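Local coordinates for protein AT-less polyketide synthase (Streptomyces platensis subsp. rosaceus, PDB 4TKT) that probably extends the growing polyketide chain by decarboxylative condensation, as a ketosynthase domain of the AT-less type I polyketide synthase that makes isomigrastatin, at residues E469-R473 with Y539-G543; A509-V513 with W579-L583; A54-V58 with Q229-S233; R45-Y51 with S216-Y222. All coordinates share one frame. Residues are numbered along the deposited sequence.

Interaction 1 (E469-R473 with Y539-G543)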
loop_
_atom_site.group_PDB
_atom_site.type_symbol
_atom_site.label_atom_id
_atom_site.label_comp_id
_atom_site.label_asym_id
_atom_site.label_seq_id
_atom_site.Cartn_x
_atom_site.Cartn_y
_atom_site.Cartn_z
ATOM N N GLU A 469 4.443 -1.219 27.658
ATOM C CA GLU A 469 5.009 0.081 27.999
ATOM C C GLU A 469 6.049 0.539 26.984
ATOM O O GLU A 469 6.078 1.710 26.603
ATOM C CB GLU A 469 5.625 0.046 29.399
ATOM C CG GLU A 469 6.377 1.314 29.771
ATOM C CD GLU A 469 6.818 1.330 31.220
ATOM O OE1 GLU A 469 6.358 0.463 31.991
ATOM O OE2 GLU A 469 7.624 2.213 31.587
ATOM N N GLU A 470 6.898 -0.385 26.544
ATOM C CA GLU A 470 7.959 -0.052 25.598
ATOM C C GLU A 470 7.391 0.443 24.273
ATOM O O GLU A 470 7.808 1.483 23.764
ATOM C CB GLU A 470 8.866 -1.255 25.349
ATOM C CG GLU A 470 9.973 -0.968 24.345
ATOM C CD GLU A 470 10.558 -2.224 23.735
ATOM O OE1 GLU A 470 10.194 -3.331 24.185
ATOM O OE2 GLU A 470 11.379 -2.103 22.799
ATOM N N ARG A 471 6.445 -0.310 23.716
ATOM C CA ARG A 471 5.796 0.074 22.468
ATOM C C ARG A 471 5.088 1.421 22.610
ATOM O O ARG A 471 5.036 2.205 21.661
ATOM C CB ARG A 471 4.794 -0.997 22.020
ATOM C CG ARG A 471 5.400 -2.346 21.636
ATOM C CD ARG A 471 6.323 -2.239 20.432
ATOM N NE ARG A 471 7.716 -2.052 20.828
ATOM C CZ ARG A 471 8.662 -1.564 20.031
ATOM N NH1 ARG A 471 8.368 -1.206 18.790
ATOM N NH2 ARG A 471 9.902 -1.430 20.479
ATOM N N LEU A 472 4.550 1.690 23.797
ATOM C CA LEU A 472 3.834 2.939 24.041
ATOM C C LEU A 472 4.773 4.138 23.976
ATOM O O LEU A 472 4.484 5.124 23.298
ATOM C CB LEU A 472 3.125 2.905 25.395
ATOM C CG LEU A 472 2.334 4.176 25.726
ATOM C CD1 LEU A 472 1.319 4.483 24.634
ATOM C CD2 LEU A 472 1.644 4.057 27.073
ATOM N N ARG A 473 5.896 4.048 24.682
ATOM C CA ARG A 473 6.887 5.119 24.674
ATOM C C ARG A 473 7.490 5.282 23.282
ATOM O O ARG A 473 7.900 6.376 22.895
ATOM C CB ARG A 473 7.981 4.847 25.705
ATOM C CG ARG A 473 7.457 4.721 27.125
ATOM C CD ARG A 473 8.575 4.815 28.145
ATOM N NE ARG A 473 8.069 4.664 29.507
ATOM C CZ ARG A 473 7.544 5.652 30.224
ATOM N NH1 ARG A 473 7.450 6.871 29.712
ATOM N NH2 ARG A 473 7.107 5.422 31.453
ATOM N N TYR A 539 -1.273 11.709 31.811
ATOM C CA TYR A 539 -1.444 10.482 32.581
ATOM C C TYR A 539 -0.885 9.273 31.836
ATOM O O TYR A 539 -1.062 9.138 30.626
ATOM C CB TYR A 539 -2.924 10.268 32.908
ATOM C CG TYR A 539 -3.608 11.515 33.431
ATOM C CD1 TYR A 539 -3.515 11.874 34.768
ATOM C CD2 TYR A 539 -4.336 12.338 32.581
ATOM C CE1 TYR A 539 -4.133 13.017 35.246
ATOM C CE2 TYR A 539 -4.957 13.479 33.049
ATOM C CZ TYR A 539 -4.852 13.815 34.382
ATOM O OH TYR A 539 -5.469 14.952 34.848
ATOM N N PHE A 540 -0.209 8.401 32.575
ATOM C CA PHE A 540 0.470 7.251 31.991
ATOM C C PHE A 540 0.123 5.969 32.742
ATOM O O PHE A 540 -0.012 5.972 33.965
ATOM C CB PHE A 540 1.986 7.476 31.995
ATOM C CG PHE A 540 2.770 6.372 31.347
ATOM C CD1 PHE A 540 3.091 6.434 30.003
ATOM C CD2 PHE A 540 3.199 5.279 32.084
ATOM C CE1 PHE A 540 3.817 5.426 29.404
ATOM C CE2 PHE A 540 3.921 4.264 31.489
ATOM C CZ PHE A 540 4.232 4.337 30.148
ATOM N N ASN A 541 -0.014 4.873 32.005
ATOM C CA ASN A 541 -0.293 3.577 32.606
ATOM C C ASN A 541 0.257 2.437 31.758
ATOM O O ASN A 541 -0.118 2.290 30.597
ATOM C CB ASN A 541 -1.797 3.398 32.812
ATOM C CG ASN A 541 -2.169 1.987 33.221
ATOM O OD1 ASN A 541 -1.426 1.317 33.937
ATOM N ND2 ASN A 541 -3.325 1.524 32.759
ATOM N N PRO A 542 1.157 1.629 32.339
ATOM C CA PRO A 542 1.739 0.458 31.673
ATOM C C PRO A 542 0.731 -0.674 31.475
ATOM O O PRO A 542 1.001 -1.607 30.723
ATOM C CB PRO A 542 2.854 0.024 32.632
ATOM C CG PRO A 542 3.112 1.210 33.498
ATOM C CD PRO A 542 1.788 1.882 33.644
ATOM N N GLY A 543 -0.411 -0.590 32.148
ATOM C CA GLY A 543 -1.441 -1.605 32.033
ATOM C C GLY A 543 -1.184 -2.801 32.928
ATOM O O GLY A 543 -1.869 -3.821 32.830
#
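Phe540 gives up more surface to this contact than any other residue. Its side chain leaves the end of strand 538-541 and points at the first turn of helix 469-482, where three side chains receive it. The axes of the short segments approach to 10.5 Å, with their N-to-C directions at 145°, and a large flat ring is well suited to span such a gap. Leu472, the buried member of the group, brings CD2 to 3.5 Å from Phe540 CE1, an apolar meeting of a branched side chain with an aromatic one. Glu469 contributes its aliphatic part: CG lies near the plane of the ring, 3.7 Å from Phe540 CZ, while Glu469 OE1 comes within 3.6 Å of Pro542 CB, just past the strand. The carboxylate also holds Arg473 one helical turn on, through a salt bridge from Arg473 NE to Glu469 OE2 (3.2 Å). Arg473 is thereby steadied with its guanidinium flat on Phe540, planes 17° apart and centres 4.1 Å apart, an off-centre cation-pi stack; Arg473 NH1 meanwhile donates to the carbonyl of Cys528. Beyond the ring, Asn541 OD1 accepts from Gly543 N (2.8 Å) in an Asx turn that closes the strand. Helix 469-482 thus packs beside helix 518-530 on the face of the linker domain's three-stranded antiparallel sheet where Leu472 and Phe540 both meet Phe511 of the middle strand, 509-515.

Interaction 2 (A509-V513 with W579-L583)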
loop_
_atom_site.group_PDB
_atom_site.type_symbol
_atom_site.label_atom_id
_atom_site.label_comp_id
_atom_site.label_asym_id
_atom_site.label_seq_id
_atom_site.Cartn_x
_atom_site.Cartn_y
_atom_site.Cartn_z
ATOM N N ALA A 509 -1.335 -0.600 27.496
ATOM C CA ALA A 509 -0.558 0.537 27.979
ATOM C C ALA A 509 -1.084 1.823 27.362
ATOM O O ALA A 509 -1.151 1.945 26.139
ATOM C CB ALA A 509 0.916 0.352 27.661
ATOM N N ARG A 510 -1.451 2.783 28.205
ATOM C CA ARG A 510 -2.138 3.979 27.730
ATOM C C ARG A 510 -1.468 5.284 28.145
ATOM O O ARG A 510 -0.753 5.350 29.145
ATOM C CB ARG A 510 -3.586 3.968 28.219
ATOM C CG ARG A 510 -4.365 2.749 27.759
ATOM C CD ARG A 510 -5.824 2.810 28.170
ATOM N NE ARG A 510 -6.575 1.700 27.594
ATOM C CZ ARG A 510 -7.888 1.541 27.709
ATOM N NH1 ARG A 510 -8.608 2.423 28.385
ATOM N NH2 ARG A 510 -8.480 0.498 27.145
ATOM N N PHE A 511 -1.715 6.324 27.356
ATOM C CA PHE A 511 -1.182 7.652 27.624
ATOM C C PHE A 511 -2.166 8.718 27.157
ATOM O O PHE A 511 -2.622 8.695 26.015
ATOM C CB PHE A 511 0.171 7.841 26.936
ATOM C CG PHE A 511 0.743 9.221 27.091
ATOM C CD1 PHE A 511 1.362 9.599 28.272
ATOM C CD2 PHE A 511 0.666 10.138 26.057
ATOM C CE1 PHE A 511 1.892 10.868 28.419
ATOM C CE2 PHE A 511 1.192 11.411 26.198
ATOM C CZ PHE A 511 1.807 11.776 27.381
ATOM N N ALA A 512 -2.498 9.647 28.046
ATOM C CA ALA A 512 -3.410 10.731 27.704
ATOM C C ALA A 512 -2.892 12.060 28.236
ATOM O O ALA A 512 -2.355 12.128 29.341
ATOM C CB ALA A 512 -4.799 10.447 28.245
ATOM N N VAL A 513 -3.051 13.114 27.445
ATOM C CA VAL A 513 -2.603 14.439 27.855
ATOM C C VAL A 513 -3.515 15.533 27.302
ATOM O O VAL A 513 -3.877 15.523 26.124
ATOM C CB VAL A 513 -1.143 14.701 27.411
ATOM C CG1 VAL A 513 -0.975 14.448 25.919
ATOM C CG2 VAL A 513 -0.710 16.111 27.779
ATOM N N TRP A 579 -9.710 7.005 31.625
ATOM C CA TRP A 579 -9.440 6.227 30.424
ATOM C C TRP A 579 -8.065 5.572 30.503
ATOM O O TRP A 579 -7.912 4.393 30.196
ATOM C CB TRP A 579 -9.535 7.109 29.178
ATOM C CG TRP A 579 -9.184 6.379 27.918
ATOM C CD1 TRP A 579 -10.032 5.660 27.123
ATOM C CD2 TRP A 579 -7.891 6.288 27.312
ATOM N NE1 TRP A 579 -9.343 5.130 26.058
ATOM C CE2 TRP A 579 -8.028 5.500 26.150
ATOM C CE3 TRP A 579 -6.629 6.797 27.637
ATOM C CZ2 TRP A 579 -6.952 5.210 25.315
ATOM C CZ3 TRP A 579 -5.562 6.507 26.805
ATOM C CH2 TRP A 579 -5.731 5.721 25.659
ATOM N N THR A 580 -7.074 6.349 30.924
ATOM C CA THR A 580 -5.715 5.850 31.090
ATOM C C THR A 580 -5.682 4.686 32.078
ATOM O O THR A 580 -4.892 3.755 31.931
ATOM C CB THR A 580 -4.772 6.967 31.569
ATOM O OG1 THR A 580 -4.835 8.062 30.648
ATOM C CG2 THR A 580 -3.339 6.472 31.659
ATOM N N SER A 581 -6.562 4.738 33.072
ATOM C CA SER A 581 -6.642 3.688 34.080
ATOM C C SER A 581 -7.291 2.420 33.538
ATOM O O SER A 581 -7.272 1.381 34.197
ATOM C CB SER A 581 -7.414 4.181 35.303
ATOM O OG SER A 581 -6.734 5.259 35.918
ATOM N N GLY A 582 -7.872 2.507 32.346
ATOM C CA GLY A 582 -8.420 1.334 31.690
ATOM C C GLY A 582 -9.891 1.421 31.327
ATOM O O GLY A 582 -10.429 0.519 30.685
ATOM N N LEU A 583 -10.545 2.504 31.735
ATOM C CA LEU A 583 -11.963 2.692 31.453
ATOM C C LEU A 583 -12.222 2.800 29.955
ATOM O O LEU A 583 -11.575 3.582 29.260
ATOM C CB LEU A 583 -12.493 3.940 32.163
ATOM C CG LEU A 583 -13.946 4.325 31.871
ATOM C CD1 LEU A 583 -14.906 3.290 32.442
ATOM C CD2 LEU A 583 -14.264 5.716 32.408
#
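Trp579, in the last turn of helix 573-580, offers its indole as a platform for the long side chain of Arg510. Arg510 CD sits 3.7 Å from the centroid of the six-membered ring in a CH-pi contact, and the guanidinium lies over the five-membered ring, its CZ 4.4 Å from that centroid, as a cation-pi stack with planes at 24°. The extended arginine uses both its aliphatic and its charged part on one surface. The backbone of Trp579 helps too: Arg510 NH1 donates to Trp579 O (2.8 Å), a carbonyl that also accepts from Gly582 N. Thr580 is compact enough to lie close to the strand, with OG1 3.4 Å from Ala512 CB; that hydroxyl is bonded back to Ala576 O within the helix. Gly582 ends the helix in a Schellman motif, its positive phi of 123° suiting a residue without a side chain, and its CA lies over one face of the guanidinium. Leu583 O receives a weak hydrogen bond from Arg510 NH1 (3.3 Å). The end of helix 573-580 therefore covers one face of the antiparallel sheet, where Trp579 also touches Val463 of strand 460-466, while Phe511 and Val513 point away from it, into helix 518-530.

Interaction 3 (A54-V58 with Q229-S233)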
loop_
_atom_site.group_PDB
_atom_site.type_symbol
_atom_site.label_atom_id
_atom_site.label_comp_id
_atom_site.label_asym_id
_atom_site.label_seq_id
_atom_site.Cartn_x
_atom_site.Cartn_y
_atom_site.Cartn_z
ATOM N N ALA A 54 27.320 -15.216 -15.121
ATOM C CA ALA A 54 27.010 -14.136 -16.055
ATOM C C ALA A 54 26.561 -14.643 -17.426
ATOM O O ALA A 54 25.898 -13.923 -18.172
ATOM C CB ALA A 54 28.210 -13.218 -16.207
ATOM N N ARG A 55 26.919 -15.879 -17.754
ATOM C CA ARG A 55 26.528 -16.469 -19.029
ATOM C C ARG A 55 25.049 -16.856 -19.037
ATOM O O ARG A 55 24.609 -17.688 -18.243
ATOM C CB ARG A 55 27.396 -17.691 -19.338
ATOM C CG ARG A 55 27.122 -18.316 -20.693
ATOM C CD ARG A 55 27.999 -19.535 -20.939
ATOM N NE ARG A 55 29.422 -19.206 -20.959
ATOM C CZ ARG A 55 30.085 -18.825 -22.046
ATOM N NH1 ARG A 55 29.454 -18.721 -23.207
ATOM N NH2 ARG A 55 31.379 -18.545 -21.972
ATOM N N ARG A 56 24.289 -16.243 -19.940
ATOM C CA ARG A 56 22.857 -16.502 -20.065
ATOM C C ARG A 56 22.537 -17.974 -20.313
ATOM O O ARG A 56 23.197 -18.636 -21.115
ATOM C CB ARG A 56 22.268 -15.669 -21.203
ATOM C CG ARG A 56 22.006 -14.211 -20.882
ATOM C CD ARG A 56 21.534 -13.471 -22.132
ATOM N NE ARG A 56 21.021 -12.139 -21.827
ATOM C CZ ARG A 56 19.749 -11.874 -21.544
ATOM N NH1 ARG A 56 18.850 -12.850 -21.528
ATOM N NH2 ARG A 56 19.372 -10.631 -21.275
ATOM N N GLY A 57 21.521 -18.478 -19.618
ATOM C CA GLY A 57 20.958 -19.784 -19.909
ATOM C C GLY A 57 21.772 -20.992 -19.487
ATOM O O GLY A 57 21.496 -22.110 -19.925
ATOM N N VAL A 58 22.775 -20.779 -18.642
ATOM C CA VAL A 58 23.523 -21.890 -18.067
ATOM C C VAL A 58 22.624 -22.677 -17.118
ATOM O O VAL A 58 21.993 -22.095 -16.236
ATOM C CB VAL A 58 24.772 -21.409 -17.311
ATOM C CG1 VAL A 58 25.402 -22.556 -16.536
ATOM C CG2 VAL A 58 25.771 -20.800 -18.278
ATOM N N GLN A 229 15.213 -16.582 -19.461
ATOM C CA GLN A 229 15.823 -15.361 -19.978
ATOM C C GLN A 229 14.906 -14.149 -19.827
ATOM O O GLN A 229 14.913 -13.252 -20.669
ATOM C CB GLN A 229 16.208 -15.532 -21.447
ATOM C CG GLN A 229 16.967 -16.807 -21.750
ATOM C CD GLN A 229 18.403 -16.540 -22.123
ATOM O OE1 GLN A 229 19.127 -15.869 -21.392
ATOM N NE2 GLN A 229 18.823 -17.051 -23.273
ATOM N N PHE A 230 14.114 -14.130 -18.760
ATOM C CA PHE A 230 13.244 -12.992 -18.484
ATOM C C PHE A 230 14.007 -11.876 -17.782
ATOM O O PHE A 230 13.565 -10.728 -17.762
ATOM C CB PHE A 230 12.049 -13.408 -17.625
ATOM C CG PHE A 230 11.188 -14.465 -18.248
ATOM C CD1 PHE A 230 10.440 -14.191 -19.381
ATOM C CD2 PHE A 230 11.107 -15.729 -17.688
ATOM C CE1 PHE A 230 9.637 -15.162 -19.953
ATOM C CE2 PHE A 230 10.308 -16.704 -18.253
ATOM C CZ PHE A 230 9.572 -16.421 -19.388
ATOM N N ALA A 231 15.152 -12.220 -17.201
ATOM C CA ALA A 231 15.921 -11.263 -16.414
ATOM C C ALA A 231 16.755 -10.344 -17.298
ATOM O O ALA A 231 17.263 -10.762 -18.338
ATOM C CB ALA A 231 16.812 -11.994 -15.426
ATOM N N SER A 232 16.889 -9.088 -16.879
ATOM C CA SER A 232 17.744 -8.134 -17.579
ATOM C C SER A 232 19.201 -8.306 -17.158
ATOM O O SER A 232 19.492 -8.662 -16.017
ATOM C CB SER A 232 17.281 -6.697 -17.324
ATOM O OG SER A 232 17.186 -6.424 -15.937
ATOM N N SER A 233 20.114 -8.042 -18.085
ATOM C CA SER A 233 21.536 -8.264 -17.850
ATOM C C SER A 233 22.140 -7.316 -16.818
ATOM O O SER A 233 23.216 -7.586 -16.283
ATOM C CB SER A 233 22.305 -8.136 -19.163
ATOM O OG SER A 233 21.839 -9.080 -20.108
#
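Arg56 stretches its side chain from one surface loop across to the other and lays the edge of its guanidinium against Gln229 and Ser233. It supplies most of the surface that 54-58 buries here. Arg56 NH1 donates to Gln229 OE1 at 3.0 Å, a nearly planar donor meeting an amide oxygen close to its own plane. At the other terminal nitrogen, Arg56 NH2 is 3.1 Å from Ser233 OG and 3.6 Å from Ala231 O. Arg56 NH2 also forms a salt bridge with Asp245, whose carboxylate accepts a hydrogen bond from Ser233 OG as well, so one carboxylate serves both loops. Arginine suits the place because it is long enough to cross the gap and carries several donors to share out.

The backbones set the stage. Arg55 to Val58 make a type II beta turn whose third position is Gly57; its phi of 74° is easy for a residue lacking a side chain. Gln229 also has positive phi (58°), being the first residue to leave helical geometry after helix 220-227, and its side chain brings OE1 to the turn. The arrangement is a polar contact between two surface loops of the thiolase-fold ketosynthase: one, between strands 39-40 and 66-67, carries the type II beta turn, and the other leaves helix 220-227 on the way to strand 252-260.

Interaction 4 (R45-Y51 with S216-Y222)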
loop_
_atom_site.group_PDB
_atom_site.type_symbol
_atom_site.label_atom_id
_atom_site.label_comp_id
_atom_site.label_asym_id
_atom_site.label_seq_id
_atom_site.Cartn_x
_atom_site.Cartn_y
_atom_site.Cartn_z
ATOM N N ARG A 45 19.650 -13.564 2.753
ATOM C CA ARG A 45 18.659 -14.378 2.049
ATOM C C ARG A 45 19.187 -15.764 1.685
ATOM O O ARG A 45 18.647 -16.780 2.125
ATOM C CB ARG A 45 18.190 -13.658 0.783
ATOM C CG ARG A 45 17.542 -12.308 1.033
ATOM C CD ARG A 45 16.266 -12.451 1.839
ATOM N NE ARG A 45 15.643 -11.157 2.097
ATOM C CZ ARG A 45 14.695 -10.620 1.337
ATOM N NH1 ARG A 45 14.254 -11.267 0.268
ATOM N NH2 ARG A 45 14.184 -9.435 1.647
ATOM N N TRP A 46 20.239 -15.796 0.873
ATOM C CA TRP A 46 20.903 -17.043 0.502
ATOM C C TRP A 46 22.283 -16.753 -0.078
ATOM O O TRP A 46 22.607 -15.605 -0.381
ATOM C CB TRP A 46 20.058 -17.837 -0.503
ATOM C CG TRP A 46 19.820 -17.125 -1.807
ATOM C CD1 TRP A 46 20.675 -17.051 -2.870
ATOM C CD2 TRP A 46 18.644 -16.399 -2.187
ATOM N NE1 TRP A 46 20.107 -16.317 -3.884
ATOM C CE2 TRP A 46 18.860 -15.906 -3.492
ATOM C CE3 TRP A 46 17.431 -16.114 -1.552
ATOM C CZ2 TRP A 46 17.909 -15.146 -4.171
ATOM C CZ3 TRP A 46 16.487 -15.358 -2.227
ATOM C CH2 TRP A 46 16.732 -14.882 -3.524
ATOM N N ASP A 47 23.096 -17.793 -0.229
ATOM C CA ASP A 47 24.399 -17.637 -0.866
ATOM C C ASP A 47 24.238 -17.667 -2.381
ATOM O O ASP A 47 24.148 -18.735 -2.984
ATOM C CB ASP A 47 25.363 -18.727 -0.414
ATOM C CG ASP A 47 26.761 -18.525 -0.959
ATOM O OD1 ASP A 47 27.097 -17.378 -1.323
ATOM O OD2 ASP A 47 27.525 -19.510 -1.020
ATOM N N HIS A 48 24.210 -16.486 -2.990
ATOM C CA HIS A 48 23.903 -16.369 -4.408
ATOM C C HIS A 48 25.071 -16.794 -5.296
ATOM O O HIS A 48 24.900 -16.997 -6.499
ATOM C CB HIS A 48 23.490 -14.935 -4.742
ATOM C CG HIS A 48 22.780 -14.805 -6.052
ATOM N ND1 HIS A 48 21.591 -15.449 -6.322
ATOM C CD2 HIS A 48 23.092 -14.109 -7.170
ATOM C CE1 HIS A 48 21.201 -15.154 -7.549
ATOM N NE2 HIS A 48 22.094 -14.341 -8.085
ATOM N N SER A 49 26.252 -16.937 -4.703
ATOM C CA SER A 49 27.427 -17.364 -5.457
ATOM C C SER A 49 27.271 -18.807 -5.920
ATOM O O SER A 49 27.953 -19.249 -6.843
ATOM C CB SER A 49 28.699 -17.220 -4.619
ATOM O OG SER A 49 28.877 -18.338 -3.766
ATOM N N ARG A 50 26.370 -19.537 -5.273
ATOM C CA ARG A 50 26.072 -20.903 -5.675
ATOM C C ARG A 50 25.297 -20.920 -6.990
ATOM O O ARG A 50 25.337 -21.903 -7.731
ATOM C CB ARG A 50 25.273 -21.629 -4.587
ATOM C CG ARG A 50 24.941 -23.073 -4.937
ATOM C CD ARG A 50 23.969 -23.701 -3.954
ATOM N NE ARG A 50 23.416 -24.947 -4.482
ATOM C CZ ARG A 50 22.567 -25.730 -3.824
ATOM N NH1 ARG A 50 22.170 -25.404 -2.602
ATOM N NH2 ARG A 50 22.116 -26.843 -4.389
ATOM N N TYR A 51 24.607 -19.823 -7.285
ATOM C CA TYR A 51 23.714 -19.785 -8.437
ATOM C C TYR A 51 24.133 -18.801 -9.525
ATOM O O TYR A 51 23.716 -18.939 -10.672
ATOM C CB TYR A 51 22.294 -19.445 -7.986
ATOM C CG TYR A 51 21.803 -20.287 -6.839
ATOM C CD1 TYR A 51 21.373 -21.590 -7.044
ATOM C CD2 TYR A 51 21.760 -19.777 -5.549
ATOM C CE1 TYR A 51 20.919 -22.364 -5.994
ATOM C CE2 TYR A 51 21.308 -20.542 -4.495
ATOM C CZ TYR A 51 20.889 -21.836 -4.722
ATOM O OH TYR A 51 20.439 -22.603 -3.673
ATOM N N SER A 216 10.635 -12.003 -2.345
ATOM C CA SER A 216 11.622 -12.876 -2.966
ATOM C C SER A 216 12.400 -13.618 -1.888
ATOM O O SER A 216 13.511 -13.229 -1.534
ATOM C CB SER A 216 12.576 -12.076 -3.857
ATOM O OG SER A 216 11.879 -11.428 -4.908
ATOM N N VAL A 217 11.815 -14.693 -1.374
ATOM C CA VAL A 217 12.367 -15.374 -0.208
ATOM C C VAL A 217 13.203 -16.601 -0.568
ATOM O O VAL A 217 13.843 -17.199 0.296
ATOM C CB VAL A 217 11.245 -15.807 0.753
ATOM C CG1 VAL A 217 10.290 -14.648 1.002
ATOM C CG2 VAL A 217 10.494 -16.985 0.181
ATOM N N HIS A 218 13.205 -16.966 -1.845
ATOM C CA HIS A 218 13.838 -18.204 -2.288
ATOM C C HIS A 218 14.602 -17.986 -3.600
ATOM O O HIS A 218 14.165 -17.219 -4.457
ATOM C CB HIS A 218 12.774 -19.292 -2.444
ATOM C CG HIS A 218 13.325 -20.679 -2.545
ATOM N ND1 HIS A 218 13.626 -21.274 -3.751
ATOM C CD2 HIS A 218 13.617 -21.594 -1.591
ATOM C CE1 HIS A 218 14.084 -22.494 -3.536
ATOM N NE2 HIS A 218 14.089 -22.713 -2.234
ATOM N N PRO A 219 15.754 -18.654 -3.758
ATOM C CA PRO A 219 16.561 -18.473 -4.972
ATOM C C PRO A 219 15.904 -19.031 -6.238
ATOM O O PRO A 219 16.305 -18.664 -7.343
ATOM C CB PRO A 219 17.852 -19.236 -4.650
ATOM C CG PRO A 219 17.465 -20.215 -3.594
ATOM C CD PRO A 219 16.423 -19.523 -2.775
ATOM N N GLY A 220 14.908 -19.895 -6.073
ATOM C CA GLY A 220 14.237 -20.530 -7.194
ATOM C C GLY A 220 13.738 -19.566 -8.253
ATOM O O GLY A 220 13.882 -19.819 -9.450
ATOM N N LYS A 221 13.154 -18.456 -7.809
ATOM C CA LYS A 221 12.634 -17.444 -8.721
ATOM C C LYS A 221 13.722 -16.927 -9.652
ATOM O O LYS A 221 13.471 -16.642 -10.821
ATOM C CB LYS A 221 12.026 -16.282 -7.939
ATOM C CG LYS A 221 11.466 -15.172 -8.811
ATOM C CD LYS A 221 11.177 -13.915 -8.004
ATOM C CE LYS A 221 10.121 -14.157 -6.940
ATOM N NZ LYS A 221 9.798 -12.911 -6.190
ATOM N N TYR A 222 14.938 -16.817 -9.127
ATOM C CA TYR A 222 16.055 -16.303 -9.904
ATOM C C TYR A 222 16.595 -17.339 -10.882
ATOM O O TYR A 222 17.010 -16.994 -11.987
ATOM C CB TYR A 222 17.160 -15.808 -8.971
ATOM C CG TYR A 222 16.887 -14.414 -8.465
ATOM C CD1 TYR A 222 16.059 -14.200 -7.369
ATOM C CD2 TYR A 222 17.428 -13.308 -9.105
ATOM C CE1 TYR A 222 15.792 -12.920 -6.915
ATOM C CE2 TYR A 222 17.168 -12.025 -8.659
ATOM C CZ TYR A 222 16.349 -11.838 -7.564
ATOM O OH TYR A 222 16.090 -10.565 -7.121
#
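Pro219 is the main bump. Its CB projects into a hollow bounded by two aromatic faces, 3.7 Å from the centroid of the Trp46 five-membered ring and 4.1 Å from that of the Tyr51 ring, and both meetings are CH-pi contacts. The rigid pyrrolidine fits such a slot without paying much entropy. The indole also lies across the backbone here, with Trp46 CZ3 3.5 Å from His218 C. This hollow receives the start of helix 220-227, which follows strand 208-214 of the central sheet in the thiolase fold; His218 ND1 caps that start by accepting from Gly220 N (3.0 Å), while its NE2 binds Glu148. Past the proline, Trp46, His48 and Tyr222 make an aromatic cluster: Trp46 CZ2 nears Tyr222 CD1 (3.8 Å) obliquely, and the His48 edge faces the Tyr222 ring in an offset edge-to-face pair. Trp46 NE1 donates to His48 ND1 (3.0 Å), and His48 NE2 is hydrogen-bonded to Ser64 O. At the far end Arg45, salt-bridged to Glu251, extends NH1 to 2.8 Å from Ser216 O.

The four contacts fall into two pairs at separate parts of the chain. Interactions 3 and 4 come first in sequence, both within the ketosynthase N-terminal region: their centres are about 15 Å apart, their segments alternate along the chain, and together they fasten the excursion between strands 39-40 and 66-67 to the start of helix 220-227 and the loop beyond it. Interactions 1 and 2 follow, with centres about 9 Å apart, and share the linker domain's three-stranded sheet, joined directly by backbone pairing of strands 538-541 and 509-515. Interactions 2 and 3 lie about 58 Å apart between centres, on opposite sides of the chain's centre, so the two pairs belong to separate regions, the ketosynthase and the linker.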